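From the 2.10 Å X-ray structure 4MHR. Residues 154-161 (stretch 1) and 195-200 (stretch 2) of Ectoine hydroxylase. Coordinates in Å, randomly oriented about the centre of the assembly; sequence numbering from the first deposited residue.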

# COMPACT_ATOMS: atom_id res chain seq x y z
N ASP A 154 -3.84 6.99 1.68
CA ASP A 154 -2.81 6.75 2.68
C ASP A 154 -1.96 7.97 2.95
O ASP A 154 -1.58 8.22 4.10
CB ASP A 154 -1.87 5.64 2.19
CG ASP A 154 -2.55 4.27 2.10
OD1 ASP A 154 -3.47 4.00 2.90
OD2 ASP A 154 -2.13 3.47 1.25
N PHE A 155 -1.69 8.77 1.91
CA PHE A 155 -0.76 9.87 2.08
C PHE A 155 -1.32 10.89 3.06
O PHE A 155 -0.57 11.51 3.81
CB PHE A 155 -0.37 10.49 0.77
CG PHE A 155 0.44 11.76 0.94
CD1 PHE A 155 1.79 11.67 1.30
CD2 PHE A 155 -0.18 13.02 0.82
CE1 PHE A 155 2.53 12.81 1.50
CE2 PHE A 155 0.57 14.18 1.03
CZ PHE A 155 1.92 14.06 1.39
N GLU A 156 -2.64 11.11 3.05
CA GLU A 156 -3.21 12.14 3.92
C GLU A 156 -2.94 11.79 5.39
O GLU A 156 -2.57 12.67 6.19
CB GLU A 156 -4.69 12.38 3.67
CG GLU A 156 -5.29 13.64 4.30
CD GLU A 156 -5.81 13.44 5.75
OE1 GLU A 156 -5.78 12.31 6.21
OE2 GLU A 156 -6.19 14.46 6.41
N THR A 157 -3.05 10.49 5.73
CA THR A 157 -2.63 10.02 7.04
C THR A 157 -1.14 10.06 7.29
O THR A 157 -0.69 10.51 8.36
CB THR A 157 -3.16 8.63 7.31
OG1 THR A 157 -4.57 8.72 7.35
CG2 THR A 157 -2.61 7.99 8.63
N TRP A 158 -0.36 9.54 6.35
CA TRP A 158 1.09 9.54 6.51
C TRP A 158 1.64 10.96 6.72
O TRP A 158 2.53 11.18 7.51
CB TRP A 158 1.79 8.79 5.36
CG TRP A 158 1.42 7.35 5.30
CD1 TRP A 158 0.89 6.59 6.34
CD2 TRP A 158 1.50 6.47 4.17
NE1 TRP A 158 0.65 5.31 5.93
CE2 TRP A 158 1.02 5.19 4.60
CE3 TRP A 158 1.89 6.64 2.83
CZ2 TRP A 158 0.96 4.08 3.75
CZ3 TRP A 158 1.79 5.56 1.95
CH2 TRP A 158 1.32 4.28 2.41
N HIS A 159 1.08 11.91 6.04
CA HIS A 159 1.52 13.27 6.15
C HIS A 159 1.05 13.87 7.51
O HIS A 159 1.88 14.30 8.32
CB HIS A 159 0.91 14.04 5.01
CG HIS A 159 1.26 15.49 5.01
ND1 HIS A 159 2.52 15.96 4.70
CD2 HIS A 159 0.52 16.58 5.32
CE1 HIS A 159 2.52 17.28 4.78
NE2 HIS A 159 1.31 17.68 5.14
N VAL A 160 -0.26 13.87 7.73
CA VAL A 160 -0.85 14.52 8.93
C VAL A 160 -0.38 13.83 10.20
O VAL A 160 0.04 14.51 11.15
CB VAL A 160 -2.39 14.56 8.91
CG1 VAL A 160 -2.95 15.02 10.28
CG2 VAL A 160 -2.84 15.49 7.83
N GLU A 161 -0.40 12.50 10.21
CA GLU A 161 -0.03 11.76 11.41
C GLU A 161 1.41 11.29 11.54
O GLU A 161 1.90 11.17 12.64
CB GLU A 161 -1.00 10.59 11.64
CG GLU A 161 -2.47 10.99 11.58
CD GLU A 161 -3.45 9.87 11.92
OE1 GLU A 161 -3.06 8.93 12.61
OE2 GLU A 161 -4.62 9.92 11.50
N THR A 195 -5.00 14.65 -7.11
CA THR A 195 -5.72 15.60 -6.21
C THR A 195 -5.50 15.25 -4.79
O THR A 195 -5.67 14.07 -4.36
CB THR A 195 -7.24 15.46 -6.40
OG1 THR A 195 -7.56 15.74 -7.76
CG2 THR A 195 -8.03 16.44 -5.50
N TYR A 196 -5.08 16.24 -4.00
CA TYR A 196 -4.97 16.04 -2.59
C TYR A 196 -6.31 16.50 -1.98
O TYR A 196 -6.66 17.68 -2.05
CB TYR A 196 -3.86 16.88 -2.02
CG TYR A 196 -3.67 16.67 -0.55
CD1 TYR A 196 -3.30 15.43 -0.05
CD2 TYR A 196 -3.82 17.73 0.35
CE1 TYR A 196 -3.09 15.24 1.29
CE2 TYR A 196 -3.55 17.57 1.70
CZ TYR A 196 -3.21 16.37 2.18
OH TYR A 196 -2.93 16.24 3.51
N LEU A 197 -7.10 15.56 -1.44
CA LEU A 197 -8.40 15.90 -0.84
C LEU A 197 -8.20 16.15 0.64
O LEU A 197 -7.93 15.21 1.38
CB LEU A 197 -9.40 14.78 -1.11
CG LEU A 197 -10.76 14.95 -0.41
CD1 LEU A 197 -11.48 16.22 -0.89
CD2 LEU A 197 -11.58 13.72 -0.75
N THR A 198 -8.24 17.43 1.07
CA THR A 198 -8.07 17.71 2.47
C THR A 198 -9.30 17.13 3.17
O THR A 198 -10.39 17.00 2.59
CB THR A 198 -7.93 19.25 2.82
OG1 THR A 198 -9.18 19.90 2.58
CG2 THR A 198 -6.87 19.88 1.94
N CYS A 199 -9.09 16.66 4.38
CA CYS A 199 -10.16 16.18 5.24
C CYS A 199 -10.44 17.29 6.31
O CYS A 199 -9.58 18.12 6.58
CB CYS A 199 -9.79 14.85 5.87
SG CYS A 199 -9.55 13.51 4.65
N VAL A 200 -11.66 17.32 6.83
CA VAL A 200 -12.14 18.41 7.69
C VAL A 200 -11.47 18.37 9.06
O VAL A 200 -11.15 17.29 9.52
CB VAL A 200 -13.67 18.31 7.84

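How do the two backbones meet? Stretch 1 is helical, its turns held by hydrogen bonds such as Trp158 N to Asp154 O (2.9 Å), His159 N to Phe155 O (2.8 Å) and Val160 N to Glu156 O (3.0 Å). Stretch 2 begins as a strand, residues 195 to 197, and then runs on without regular structure. The helix and strand axes pass 9.3 Å apart at their closest, with 63° between their directions, so the two segments cross rather than run alongside each other. The nearest alpha carbons, Glu156 CA and Thr198 CA, are still 7.5 Å apart. No hydrogen bond joins the stretches, and side chains must fill the space between them.

Which residue does most to fill it? Tyr196 has the largest covered area of any residue here, and it touches four helix residues. Its CA-to-CB bond points sideways, but with chi1 at t the long side chain extends until its end comes nearer the helix. There Tyr196 OH lies 3.6 Å from Glu156 CG, 3.9 Å from His159 CD2 and 4.4 Å from Val160 CG2. These are packing contacts; the hydroxyl finds its hydrogen bonding elsewhere in the structure. A tyrosine suits this position because its ring supplies apolar surface while its polar tip can be satisfied in a buried setting.

How does the helix receive that ring? Phe155, Glu156, His159 and Val160 all point their CA-to-CB bonds toward stretch 2, as the spacing of helical turns allows, and the first three share a t rotamer at chi1 with Val160. Phe155 CD2 packs 3.7 Å from Tyr196 CE1, which sits at the edge of the phenylalanine ring, near its plane. The two ring centroids are 5.9 Å apart and the planes are inclined by 68°, an oblique arrangement that brings apolar carbons together without a stack.

What does a buried glutamate contribute to such a contact? Glu156 is the most extensively covered residue of the helix, and its aliphatic part supplies much of the packing: besides meeting the tyrosine hydroxyl, Glu156 CG lies 4.2 Å from Leu197 O. Beyond it, chi2 at m turns the chain so that Glu156 OE2 comes 3.7 Å from Cys199 CB. The CA-to-CB bond of Cys199 points toward the helix, which places its CB within reach of the carboxylate. Both carboxylate oxygens are hydrogen-bonded elsewhere in the structure, which helps the acid tolerate burial. Altogether 237 Å² is buried between the stretches, a modest interface built from van der Waals contact.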